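Local structure of transcriptional regulators (LACI-FAMILY TRANSCRIPTIONAL REGULATORY PROTEIN) (Corynebacterium glutamicum, 3GYB) at residues R4-I8 with G35-S39; P61-A67 with L79-A85; E176-I180 with E204-I208. The protein probably acts as a LacI-family transcription factor that binds cis-regulatory DNA, the part described here having the fold of periplasmic sugar-binding proteins. The contacts are given in a common frame with arbitrary orientation. Numbering follows the deposited sequence.

The three contacts illustrate how a two-lobed periplasmic-binding-protein fold is built from repeated parallel strand pairs. Contacts 1 and 2 belong to one lobe and share its sheet: strands 7-12 and 63-67 are neighbours, the centres lie 11 Å apart, and Gln6 N lies 2.7 Å from Asp62 OD2 and Leu7 O 2.7 Å from Asp62 N, both probable hydrogen bonds. Contact 3 lies on the other side of the chain's centre, about 46 Å from contact 1 and 41 Å from contact 2, centre to centre. The bound magnesium, held by Asp212, Asp229 and Ser231, is about 12 Å from the Ala67 side chain of contact 2. Contact 1 faces the second subunit; contact 3 is remote from the metal.

Contact 1: residues R4-I8 with G35-S39; sequences RTQLI and GYRLS
Tyr36 leaves its backbone sideways, but its ring (chi1 -71°, chi2 -77°) reaches back along segment 4-8, Tyr36 CD1 3.8 Å from Ile8 CG1, and Tyr36 OH receives a very short 2.5 Å hydrogen bond from Arg4 NH2, which approaches at the ring edge. Arg4 starts from a p chi1, and its NE also forms a salt bridge with Asp62. Thr5 and Gln6 then turn the chain, Gln6 in the left-handed region (phi/psi 65/18), before Leu7 and Ile8 become extended. Gly35, also at positive phi (100/-3), leads into the second strand.

End to end the segments diverge by 54°, but the bridged residues run parallel: Gln6 lies by Tyr36 (CA-CA 4.7 Å), Leu7 pairs with Arg37 (5.1 Å) and Ile8 with Leu38 (4.9 Å). Arg37 N donates to Gln6 O (2.8 Å), Ile8 N to Arg37 O (2.9 Å) and Ser39 N to Ile8 O (3.2 Å). Ile8 CB meets Leu38 CD2 at 3.5 Å; on the other face, Leu7 CD2 lies 4.1 Å from Arg37 CB.

This pair opens a right-handed beta-alpha-beta unit through helix 21-31, as in Rossmann-like lobes. The chemistry implies two commitments: the apolar Ile8/Leu38 face packs against helices 231-246 and 21-31 of its own lobe, while Arg37, on the Leu7 face, and Ser39 are hydrogen-bonded to Ser55 and Val40 of the second subunit, Arg37 also salt-bridging its Asp51.

Contact 2: residues P61-A67 with L79-A85; sequences PDGIIIA and LPPFVIA
Pro61 leads in from the loop, its O 3.7 Å from Pro80 CG. Asp62 points its CA-CB bond away from 79-85, and its carboxylate instead forms a salt bridge with Arg4 NE and accepts hydrogen bonds from the backbone N of Thr5 and Gln6; Asp62 O rests 3.3 Å from Pro81 CD. At Gly63 the chain becomes extended (phi/psi -151/166), with CA 3.3 Å from Pro81 O in a CA-H...O contact.

From Ile64 onward the strands run parallel; the axes of strands 63-67 and 82-85 approach to 4.6 Å and cross at -22°. Ile64 pairs with Phe82 (CA-CA 4.6 Å): Ile64 N donates to Pro81 O (3.0 Å), and Ile64 O accepts from Val83 N (3.1 Å). An mt rotamer brings Ile64 CD1 to 4.1 Å from Leu79 CD1 and 4.2 Å from Pro80 CD. Strand 63-67 has 82-85 along one edge and 7-12 along the other, all parallel, which makes it an interior strand of the Rossmann-like lobe common to LacI-type regulators.

Ile65, opposite Val83 (CA-CA 5.1 Å), turns to the other face with an mm rotamer, Ile65 CD1 4.0 Å from Val83 CB and Ile65 CG2 3.9 Å from Ala85 CB; Leu242 of helix 231-246 packs against Ile65 and Val83. Ile66 returns to the face of Ile64, pairing with Ile84 (CA-CA 4.6 Å). Ile66 N donates to Val83 O (2.8 Å). Ile66 O accepts from Ala85 N (2.9 Å), and Ile66 CD1 meets Phe82 CD2 at 3.7 Å, the phenyl having a p chi1. Ala67 sets CA 3.3 Å from Ala85 O.

Contact 3: residues E176-I180 with E204-I208; sequences EVTAI and EDLSI
Ile180 and Leu206 lose the most surface here, 70 and 54 Å² respectively, followed by Ser207 with 42 Å². Ile180 is extended (phi/psi -128/132), and its N donates to Ser207 O at 2.8 Å. Its mt side chain shares a face with Ile208, its bridge partner at a CA-CA distance of 4.9 Å, and Ile180 CB stands 4.4 Å from Ile208 CG1. CD1 of Ile180 reaches back to Leu206 CD2 at 4.3 Å.

Leu206 precedes the strand proper. Its CA-CB bond points sideways, yet a tp rotamer carries Leu206 CD1 across to 3.5 Å from Thr178 O, 3.8 Å from Ala179 N and 4.1 Å from Val177 O, so that a methyl group lies over the backbone entering the first strand. Leu171 of helix 160-173 and Ala195 of helix 185-198 also pack on it.

The two segments begin parallel strands 179-182 and 207-211, joined through helix 185-198 as a right-handed beta-alpha-beta crossover, the repeating unit of the Rossmann-like lobe in periplasmic-binding-protein folds. Helix 185-198 packs on Ile208 through Ala191 and Leu192.

Ser207 lies on the face opposite Ile180, paired with Ala179 at a CA-CA distance of 4.4 Å; the two CB atoms of Ala179 and Ser207 are 3.8 Å apart. Ser207 N donates to Thr178 O at 3.0 Å and a nearly straight 173°, while Ala179 CA makes a CA-H...O contact of 3.2 Å with Ser207 O. The hydroxyl of Ser207 is hydrogen-bonded to Ala270 N, and that of Thr178 is hydrogen-bonded to His118 ND1, beside the adjoining strand 121-124.

Contact 1: residues R4-I8 with G35-S39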
ATOM      1  N   ARG A   4      -0.462 -25.714 -21.098  1.00 38.64           N
ATOM      2  CA  ARG A   4      -0.505 -24.370 -20.452  1.00 38.63           C
ATOM      3  C   ARG A   4      -0.509 -24.507 -18.931  1.00 36.56           C
ATOM      4  O   ARG A   4      -0.813 -25.572 -18.392  1.00 36.90           O
ATOM      5  CB  ARG A   4      -1.749 -23.612 -20.915  1.00 41.39           C
ATOM      6  CG  ARG A   4      -3.059 -24.165 -20.378  1.00 45.50           C
ATOM      7  CD  ARG A   4      -4.238 -23.426 -20.989  1.00 47.91           C
ATOM      8  NE  ARG A   4      -3.960 -21.998 -21.109  1.00 50.57           N
ATOM      9  CZ  ARG A   4      -4.820 -21.102 -21.583  1.00 51.58           C
ATOM     10  NH1 ARG A   4      -6.028 -21.480 -21.982  1.00 52.51           N
ATOM     11  NH2 ARG A   4      -4.462 -19.828 -21.671  1.00 51.14           N
ATOM     12  N   THR A   5      -0.176 -23.420 -18.245  1.00 33.24           N
ATOM     13  CA  THR A   5      -0.123 -23.419 -16.789  1.00 29.81           C
ATOM     14  C   THR A   5      -1.290 -22.676 -16.143  1.00 27.89           C
ATOM     15  O   THR A   5      -1.501 -22.782 -14.935  1.00 27.52           O
ATOM     16  CB  THR A   5       1.188 -22.781 -16.300  1.00 29.23           C
ATOM     17  OG1 THR A   5       1.254 -21.424 -16.757  1.00 25.82           O
ATOM     18  CG2 THR A   5       2.387 -23.548 -16.848  1.00 28.96           C
ATOM     19  N   GLN A   6      -2.042 -21.929 -16.947  1.00 26.26           N
ATOM     20  CA  GLN A   6      -3.179 -21.153 -16.455  1.00 25.06           C
ATOM     21  C   GLN A   6      -2.690 -20.060 -15.518  1.00 23.25           C
ATOM     22  O   GLN A   6      -3.452 -19.501 -14.729  1.00 21.19           O
ATOM     23  CB  GLN A   6      -4.164 -22.053 -15.714  1.00 27.83           C
ATOM     24  CG  GLN A   6      -4.887 -23.038 -16.611  1.00 32.22           C
ATOM     25  CD  GLN A   6      -5.934 -23.836 -15.864  1.00 34.03           C
ATOM     26  OE1 GLN A   6      -5.610 -24.638 -14.987  1.00 36.79           O
ATOM     27  NE2 GLN A   6      -7.199 -23.615 -16.204  1.00 34.70           N
ATOM     28  N   LEU A   7      -1.402 -19.765 -15.621  1.00 21.68           N
ATOM     29  CA  LEU A   7      -0.780 -18.752 -14.796  1.00 19.65           C
ATOM     30  C   LEU A   7      -0.579 -17.452 -15.559  1.00 18.56           C
ATOM     31  O   LEU A   7      -0.183 -17.457 -16.725  1.00 18.48           O
ATOM     32  CB  LEU A   7       0.567 -19.266 -14.297  1.00 22.34           C
ATOM     33  CG  LEU A   7       0.575 -20.275 -13.148  1.00 23.91           C
ATOM     34  CD1 LEU A   7       1.981 -20.858 -12.984  1.00 25.52           C
ATOM     35  CD2 LEU A   7       0.112 -19.589 -11.866  1.00 25.63           C
ATOM     36  N   ILE A   8      -0.879 -16.340 -14.897  1.00 16.19           N
ATOM     37  CA  ILE A   8      -0.700 -15.023 -15.487  1.00 14.18           C
ATOM     38  C   ILE A   8       0.209 -14.257 -14.540  1.00 14.83           C
ATOM     39  O   ILE A   8      -0.102 -14.117 -13.358  1.00 15.81           O
ATOM     40  CB  ILE A   8      -2.040 -14.259 -15.620  1.00 14.31           C
ATOM     41  CG1 ILE A   8      -2.985 -15.008 -16.562  1.00 16.62           C
ATOM     42  CG2 ILE A   8      -1.786 -12.843 -16.129  1.00 13.23           C
ATOM     43  CD1 ILE A   8      -2.474 -15.131 -17.986  1.00 19.62           C
ATOM     44  N   GLY A  35     -10.492 -19.715 -14.758  1.00 23.67           N
ATOM     45  CA  GLY A  35      -9.490 -20.717 -14.441  1.00 20.60           C
ATOM     46  C   GLY A  35      -8.061 -20.233 -14.304  1.00 20.39           C
ATOM     47  O   GLY A  35      -7.172 -21.017 -13.989  1.00 19.77           O
ATOM     48  N   TYR A  36      -7.827 -18.947 -14.537  1.00 19.00           N
ATOM     49  CA  TYR A  36      -6.474 -18.415 -14.422  1.00 17.39           C
ATOM     50  C   TYR A  36      -6.139 -18.065 -12.982  1.00 16.29           C
ATOM     51  O   TYR A  36      -7.026 -17.763 -12.182  1.00 17.49           O
ATOM     52  CB  TYR A  36      -6.317 -17.168 -15.295  1.00 17.72           C
ATOM     53  CG  TYR A  36      -6.302 -17.467 -16.777  1.00 17.43           C
ATOM     54  CD1 TYR A  36      -5.164 -17.994 -17.387  1.00 19.84           C
ATOM     55  CD2 TYR A  36      -7.436 -17.261 -17.560  1.00 19.37           C
ATOM     56  CE1 TYR A  36      -5.156 -18.311 -18.743  1.00 19.67           C
ATOM     57  CE2 TYR A  36      -7.440 -17.578 -18.918  1.00 20.25           C
ATOM     58  CZ  TYR A  36      -6.299 -18.101 -19.499  1.00 21.58           C
ATOM     59  OH  TYR A  36      -6.306 -18.429 -20.833  1.00 22.92           O
ATOM     60  N   ARG A  37      -4.851 -18.123 -12.668  1.00 14.87           N
ATOM     61  CA  ARG A  37      -4.345 -17.781 -11.344  1.00 15.14           C
ATOM     62  C   ARG A  37      -3.281 -16.714 -11.578  1.00 15.22           C
ATOM     63  O   ARG A  37      -2.578 -16.753 -12.589  1.00 16.38           O
ATOM     64  CB  ARG A  37      -3.745 -19.014 -10.670  1.00 16.10           C
ATOM     65  CG  ARG A  37      -4.796 -20.050 -10.293  1.00 17.05           C
ATOM     66  CD  ARG A  37      -4.179 -21.378  -9.895  1.00 19.13           C
ATOM     67  NE  ARG A  37      -5.209 -22.381  -9.625  1.00 19.76           N
ATOM     68  CZ  ARG A  37      -5.812 -22.548  -8.451  1.00 21.11           C
ATOM     69  NH1 ARG A  37      -5.490 -21.782  -7.416  1.00 19.82           N
ATOM     70  NH2 ARG A  37      -6.750 -23.474  -8.318  1.00 21.25           N
ATOM     71  N   LEU A  38      -3.161 -15.771 -10.650  1.00 13.60           N
ATOM     72  CA  LEU A  38      -2.209 -14.674 -10.794  1.00 12.48           C
ATOM     73  C   LEU A  38      -1.081 -14.678  -9.778  1.00 12.73           C
ATOM     74  O   LEU A  38      -1.270 -15.068  -8.635  1.00 12.60           O
ATOM     75  CB  LEU A  38      -2.937 -13.335 -10.660  1.00 12.63           C
ATOM     76  CG  LEU A  38      -4.270 -13.148 -11.384  1.00 15.16           C
ATOM     77  CD1 LEU A  38      -4.833 -11.775 -11.043  1.00 14.41           C
ATOM     78  CD2 LEU A  38      -4.080 -13.294 -12.881  1.00 15.88           C
ATOM     79  N   SER A  39       0.095 -14.229 -10.211  1.00 12.50           N
ATOM     80  CA  SER A  39       1.248 -14.119  -9.324  1.00 12.72           C
ATOM     81  C   SER A  39       1.925 -12.799  -9.668  1.00 13.34           C
ATOM     82  O   SER A  39       2.032 -12.435 -10.842  1.00 16.32           O
ATOM     83  CB  SER A  39       2.220 -15.283  -9.522  1.00 13.63           C
ATOM     84  OG  SER A  39       3.194 -15.287  -8.487  1.00 18.55           O
TER

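Contact 2: residues P61-A67 with L79-A85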
ATOM      1  N   PRO A  61       4.377 -18.605 -17.519  1.00 20.35           N
ATOM      2  CA  PRO A  61       3.012 -18.078 -17.555  1.00 19.37           C
ATOM      3  C   PRO A  61       2.403 -18.151 -18.952  1.00 19.82           C
ATOM      4  O   PRO A  61       3.122 -18.090 -19.950  1.00 20.29           O
ATOM      5  CB  PRO A  61       3.198 -16.641 -17.083  1.00 19.18           C
ATOM      6  CG  PRO A  61       4.518 -16.280 -17.706  1.00 20.69           C
ATOM      7  CD  PRO A  61       5.361 -17.509 -17.429  1.00 20.55           C
ATOM      8  N   ASP A  62       1.081 -18.289 -19.015  1.00 19.07           N
ATOM      9  CA  ASP A  62       0.380 -18.339 -20.294  1.00 18.39           C
ATOM     10  C   ASP A  62       0.336 -16.926 -20.869  1.00 18.28           C
ATOM     11  O   ASP A  62       0.340 -16.735 -22.086  1.00 18.67           O
ATOM     12  CB  ASP A  62      -1.057 -18.845 -20.121  1.00 19.77           C
ATOM     13  CG  ASP A  62      -1.127 -20.304 -19.701  1.00 22.24           C
ATOM     14  OD1 ASP A  62      -0.093 -21.000 -19.734  1.00 25.39           O
ATOM     15  OD2 ASP A  62      -2.236 -20.756 -19.348  1.00 23.01           O
ATOM     16  N   GLY A  63       0.287 -15.940 -19.974  1.00 16.74           N
ATOM     17  CA  GLY A  63       0.242 -14.548 -20.381  1.00 15.81           C
ATOM     18  C   GLY A  63       0.883 -13.666 -19.326  1.00 16.06           C
ATOM     19  O   GLY A  63       1.117 -14.110 -18.199  1.00 15.28           O
ATOM     20  N   ILE A  64       1.166 -12.420 -19.687  1.00 15.64           N
ATOM     21  CA  ILE A  64       1.801 -11.490 -18.760  1.00 16.12           C
ATOM     22  C   ILE A  64       1.177 -10.102 -18.825  1.00 15.79           C
ATOM     23  O   ILE A  64       0.947  -9.567 -19.905  1.00 16.20           O
ATOM     24  CB  ILE A  64       3.315 -11.343 -19.084  1.00 16.68           C
ATOM     25  CG1 ILE A  64       4.001 -12.707 -19.008  1.00 16.55           C
ATOM     26  CG2 ILE A  64       3.975 -10.355 -18.123  1.00 17.71           C
ATOM     27  CD1 ILE A  64       5.417 -12.704 -19.572  1.00 19.66           C
ATOM     28  N   ILE A  65       0.878  -9.531 -17.664  1.00 14.17           N
ATOM     29  CA  ILE A  65       0.352  -8.177 -17.618  1.00 13.74           C
ATOM     30  C   ILE A  65       1.533  -7.350 -17.120  1.00 15.02           C
ATOM     31  O   ILE A  65       2.065  -7.615 -16.040  1.00 14.44           O
ATOM     32  CB  ILE A  65      -0.822  -8.027 -16.612  1.00 13.76           C
ATOM     33  CG1 ILE A  65      -2.047  -8.802 -17.103  1.00 14.99           C
ATOM     34  CG2 ILE A  65      -1.157  -6.548 -16.434  1.00 14.00           C
ATOM     35  CD1 ILE A  65      -2.668  -8.250 -18.392  1.00 16.54           C
ATOM     36  N   ILE A  66       1.966  -6.378 -17.913  1.00 14.30           N
ATOM     37  CA  ILE A  66       3.086  -5.535 -17.519  1.00 15.07           C
ATOM     38  C   ILE A  66       2.563  -4.193 -17.030  1.00 15.61           C
ATOM     39  O   ILE A  66       2.138  -3.350 -17.822  1.00 14.19           O
ATOM     40  CB  ILE A  66       4.056  -5.306 -18.693  1.00 16.61           C
ATOM     41  CG1 ILE A  66       4.568  -6.653 -19.204  1.00 18.53           C
ATOM     42  CG2 ILE A  66       5.221  -4.438 -18.248  1.00 17.17           C
ATOM     43  CD1 ILE A  66       5.445  -6.543 -20.433  1.00 19.33           C
ATOM     44  N   ALA A  67       2.585  -4.005 -15.715  1.00 16.39           N
ATOM     45  CA  ALA A  67       2.115  -2.762 -15.118  1.00 17.99           C
ATOM     46  C   ALA A  67       3.293  -2.045 -14.472  1.00 20.00           C
ATOM     47  O   ALA A  67       3.155  -1.410 -13.426  1.00 17.93           O
ATOM     48  CB  ALA A  67       1.033  -3.054 -14.090  1.00 16.78           C
ATOM     49  N   LEU A  79       8.316 -14.648 -26.395  1.00 31.90           N
ATOM     50  CA  LEU A  79       7.639 -14.167 -25.195  1.00 31.12           C
ATOM     51  C   LEU A  79       6.142 -14.455 -25.279  1.00 29.23           C
ATOM     52  O   LEU A  79       5.534 -14.320 -26.340  1.00 28.87           O
ATOM     53  CB  LEU A  79       7.863 -12.660 -25.038  1.00 33.15           C
ATOM     54  CG  LEU A  79       7.353 -11.998 -23.757  1.00 34.20           C
ATOM     55  CD1 LEU A  79       8.138 -12.526 -22.567  1.00 35.19           C
ATOM     56  CD2 LEU A  79       7.506 -10.486 -23.864  1.00 35.21           C
ATOM     57  N   PRO A  80       5.530 -14.873 -24.159  1.00 27.05           N
ATOM     58  CA  PRO A  80       4.094 -15.171 -24.139  1.00 25.49           C
ATOM     59  C   PRO A  80       3.300 -13.900 -24.419  1.00 23.05           C
ATOM     60  O   PRO A  80       3.846 -12.799 -24.368  1.00 22.82           O
ATOM     61  CB  PRO A  80       3.865 -15.678 -22.714  1.00 26.12           C
ATOM     62  CG  PRO A  80       5.195 -16.259 -22.338  1.00 27.63           C
ATOM     63  CD  PRO A  80       6.153 -15.229 -22.873  1.00 27.71           C
ATOM     64  N   PRO A  81       2.000 -14.034 -24.722  1.00 21.43           N
ATOM     65  CA  PRO A  81       1.189 -12.843 -24.994  1.00 20.35           C
ATOM     66  C   PRO A  81       1.220 -11.921 -23.779  1.00 19.91           C
ATOM     67  O   PRO A  81       1.187 -12.394 -22.642  1.00 18.89           O
ATOM     68  CB  PRO A  81      -0.204 -13.419 -25.232  1.00 20.41           C
ATOM     69  CG  PRO A  81       0.089 -14.781 -25.802  1.00 21.48           C
ATOM     70  CD  PRO A  81       1.213 -15.264 -24.917  1.00 20.26           C
ATOM     71  N   PHE A  82       1.286 -10.618 -24.021  1.00 19.10           N
ATOM     72  CA  PHE A  82       1.310  -9.658 -22.925  1.00 19.13           C
ATOM     73  C   PHE A  82       0.532  -8.389 -23.238  1.00 18.97           C
ATOM     74  O   PHE A  82       0.290  -8.052 -24.400  1.00 19.32           O
ATOM     75  CB  PHE A  82       2.752  -9.277 -22.564  1.00 19.00           C
ATOM     76  CG  PHE A  82       3.449  -8.465 -23.618  1.00 23.85           C
ATOM     77  CD1 PHE A  82       4.023  -9.081 -24.725  1.00 24.71           C
ATOM     78  CD2 PHE A  82       3.502  -7.078 -23.520  1.00 25.16           C
ATOM     79  CE1 PHE A  82       4.641  -8.326 -25.720  1.00 27.42           C
ATOM     80  CE2 PHE A  82       4.116  -6.314 -24.510  1.00 27.58           C
ATOM     81  CZ  PHE A  82       4.687  -6.942 -25.613  1.00 27.30           C
ATOM     82  N   VAL A  83       0.149  -7.689 -22.177  1.00 17.04           N
ATOM     83  CA  VAL A  83      -0.578  -6.438 -22.285  1.00 15.96           C
ATOM     84  C   VAL A  83       0.042  -5.488 -21.283  1.00 16.83           C
ATOM     85  O   VAL A  83       0.322  -5.879 -20.147  1.00 16.44           O
ATOM     86  CB  VAL A  83      -2.076  -6.605 -21.936  1.00 15.73           C
ATOM     87  CG1 VAL A  83      -2.740  -5.238 -21.819  1.00 17.53           C
ATOM     88  CG2 VAL A  83      -2.773  -7.428 -23.009  1.00 16.66           C
ATOM     89  N   ILE A  84       0.283  -4.256 -21.711  1.00 16.86           N
ATOM     90  CA  ILE A  84       0.844  -3.244 -20.830  1.00 18.23           C
ATOM     91  C   ILE A  84      -0.363  -2.537 -20.218  1.00 18.46           C
ATOM     92  O   ILE A  84      -1.235  -2.048 -20.938  1.00 17.57           O
ATOM     93  CB  ILE A  84       1.718  -2.248 -21.625  1.00 18.84           C
ATOM     94  CG1 ILE A  84       2.892  -2.999 -22.263  1.00 21.14           C
ATOM     95  CG2 ILE A  84       2.240  -1.151 -20.705  1.00 18.78           C
ATOM     96  CD1 ILE A  84       3.698  -2.167 -23.236  1.00 23.23           C
ATOM     97  N   ALA A  85      -0.419  -2.496 -18.888  1.00 19.20           N
ATOM     98  CA  ALA A  85      -1.543  -1.883 -18.191  1.00 20.67           C
ATOM     99  C   ALA A  85      -1.151  -0.749 -17.253  1.00 23.42           C
ATOM    100  O   ALA A  85      -0.174  -0.847 -16.514  1.00 22.79           O
ATOM    101  CB  ALA A  85      -2.299  -2.948 -17.409  1.00 21.28           C
TER

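Contact 3: residues E176-I180 with E204-I208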
ATOM      1  N   GLU A 176       5.353  31.287  -2.180  1.00 14.62           N
ATOM      2  CA  GLU A 176       4.174  31.906  -2.784  1.00 15.68           C
ATOM      3  C   GLU A 176       3.202  30.845  -3.304  1.00 14.88           C
ATOM      4  O   GLU A 176       2.042  31.142  -3.597  1.00 14.58           O
ATOM      5  CB  GLU A 176       4.586  32.826  -3.941  1.00 17.25           C
ATOM      6  CG  GLU A 176       5.139  32.091  -5.152  1.00 19.63           C
ATOM      7  CD  GLU A 176       6.646  31.914  -5.119  1.00 22.06           C
ATOM      8  OE1 GLU A 176       7.244  31.970  -4.024  1.00 20.68           O
ATOM      9  OE2 GLU A 176       7.234  31.704  -6.201  1.00 24.79           O
ATOM     10  N   VAL A 177       3.679  29.610  -3.429  1.00 13.64           N
ATOM     11  CA  VAL A 177       2.844  28.515  -3.920  1.00 12.21           C
ATOM     12  C   VAL A 177       1.656  28.264  -2.997  1.00 12.34           C
ATOM     13  O   VAL A 177       1.824  28.118  -1.785  1.00 12.60           O
ATOM     14  CB  VAL A 177       3.664  27.216  -4.047  1.00 13.02           C
ATOM     15  CG1 VAL A 177       2.745  26.030  -4.334  1.00 14.68           C
ATOM     16  CG2 VAL A 177       4.682  27.369  -5.163  1.00 15.55           C
ATOM     17  N   THR A 178       0.459  28.209  -3.575  1.00 12.19           N
ATOM     18  CA  THR A 178      -0.755  27.985  -2.790  1.00 12.07           C
ATOM     19  C   THR A 178      -1.436  26.650  -3.076  1.00 11.97           C
ATOM     20  O   THR A 178      -2.355  26.249  -2.357  1.00 12.71           O
ATOM     21  CB  THR A 178      -1.785  29.115  -3.021  1.00 11.89           C
ATOM     22  OG1 THR A 178      -2.188  29.134  -4.399  1.00 13.43           O
ATOM     23  CG2 THR A 178      -1.178  30.456  -2.667  1.00 14.01           C
ATOM     24  N   ALA A 179      -0.989  25.956  -4.116  1.00 11.86           N
ATOM     25  CA  ALA A 179      -1.586  24.672  -4.462  1.00 11.52           C
ATOM     26  C   ALA A 179      -0.572  23.801  -5.173  1.00 13.12           C
ATOM     27  O   ALA A 179       0.270  24.299  -5.920  1.00 12.25           O
ATOM     28  CB  ALA A 179      -2.811  24.883  -5.350  1.00 11.85           C
ATOM     29  N   ILE A 180      -0.661  22.500  -4.933  1.00 12.16           N
ATOM     30  CA  ILE A 180       0.244  21.545  -5.548  1.00 11.48           C
ATOM     31  C   ILE A 180      -0.518  20.424  -6.235  1.00 12.58           C
ATOM     32  O   ILE A 180      -1.452  19.860  -5.660  1.00 10.84           O
ATOM     33  CB  ILE A 180       1.174  20.893  -4.490  1.00 11.16           C
ATOM     34  CG1 ILE A 180       2.101  21.948  -3.884  1.00 12.82           C
ATOM     35  CG2 ILE A 180       1.977  19.761  -5.125  1.00 11.80           C
ATOM     36  CD1 ILE A 180       2.912  21.452  -2.681  1.00 13.62           C
ATOM     37  N   GLU A 204      -6.998  24.794   4.127  1.00 14.65           N
ATOM     38  CA  GLU A 204      -7.064  26.205   4.505  1.00 15.68           C
ATOM     39  C   GLU A 204      -5.908  27.071   4.012  1.00 15.75           C
ATOM     40  O   GLU A 204      -6.123  28.198   3.556  1.00 17.58           O
ATOM     41  CB  GLU A 204      -7.191  26.350   6.024  1.00 17.07           C
ATOM     42  CG  GLU A 204      -8.547  25.935   6.597  1.00 19.75           C
ATOM     43  CD  GLU A 204      -8.750  24.432   6.630  1.00 21.29           C
ATOM     44  OE1 GLU A 204      -7.753  23.691   6.533  1.00 17.67           O
ATOM     45  OE2 GLU A 204      -9.912  23.990   6.773  1.00 23.85           O
ATOM     46  N   ASP A 205      -4.687  26.556   4.103  1.00 14.85           N
ATOM     47  CA  ASP A 205      -3.517  27.311   3.661  1.00 15.04           C
ATOM     48  C   ASP A 205      -2.961  26.813   2.334  1.00 15.69           C
ATOM     49  O   ASP A 205      -2.560  27.605   1.480  1.00 17.96           O
ATOM     50  CB  ASP A 205      -2.398  27.241   4.703  1.00 16.28           C
ATOM     51  CG  ASP A 205      -2.791  27.863   6.025  1.00 19.94           C
ATOM     52  OD1 ASP A 205      -3.421  28.939   6.011  1.00 20.91           O
ATOM     53  OD2 ASP A 205      -2.460  27.278   7.073  1.00 18.35           O
ATOM     54  N   LEU A 206      -2.952  25.498   2.160  1.00 12.87           N
ATOM     55  CA  LEU A 206      -2.396  24.896   0.952  1.00 12.81           C
ATOM     56  C   LEU A 206      -3.312  23.824   0.374  1.00 11.77           C
ATOM     57  O   LEU A 206      -3.801  22.972   1.111  1.00 11.30           O
ATOM     58  CB  LEU A 206      -1.039  24.272   1.294  1.00 13.19           C
ATOM     59  CG  LEU A 206      -0.280  23.499   0.210  1.00 13.12           C
ATOM     60  CD1 LEU A 206       0.285  24.476  -0.809  1.00 14.75           C
ATOM     61  CD2 LEU A 206       0.846  22.704   0.843  1.00 14.47           C
ATOM     62  N   SER A 207      -3.548  23.875  -0.936  1.00 11.87           N
ATOM     63  CA  SER A 207      -4.377  22.870  -1.601  1.00 11.49           C
ATOM     64  C   SER A 207      -3.470  21.815  -2.222  1.00 12.00           C
ATOM     65  O   SER A 207      -2.409  22.143  -2.754  1.00 12.69           O
ATOM     66  CB  SER A 207      -5.234  23.497  -2.707  1.00 11.53           C
ATOM     67  OG  SER A 207      -6.373  24.154  -2.170  1.00 12.83           O
ATOM     68  N   ILE A 208      -3.881  20.552  -2.140  1.00 10.67           N
ATOM     69  CA  ILE A 208      -3.107  19.459  -2.717  1.00 10.25           C
ATOM     70  C   ILE A 208      -4.019  18.478  -3.443  1.00 11.21           C
ATOM     71  O   ILE A 208      -5.020  18.024  -2.895  1.00 10.95           O
ATOM     72  CB  ILE A 208      -2.325  18.668  -1.633  1.00 10.39           C
ATOM     73  CG1 ILE A 208      -1.235  19.554  -1.019  1.00 11.59           C
ATOM     74  CG2 ILE A 208      -1.697  17.420  -2.252  1.00 11.31           C
ATOM     75  CD1 ILE A 208      -0.504  18.913   0.157  1.00 12.32           C
TER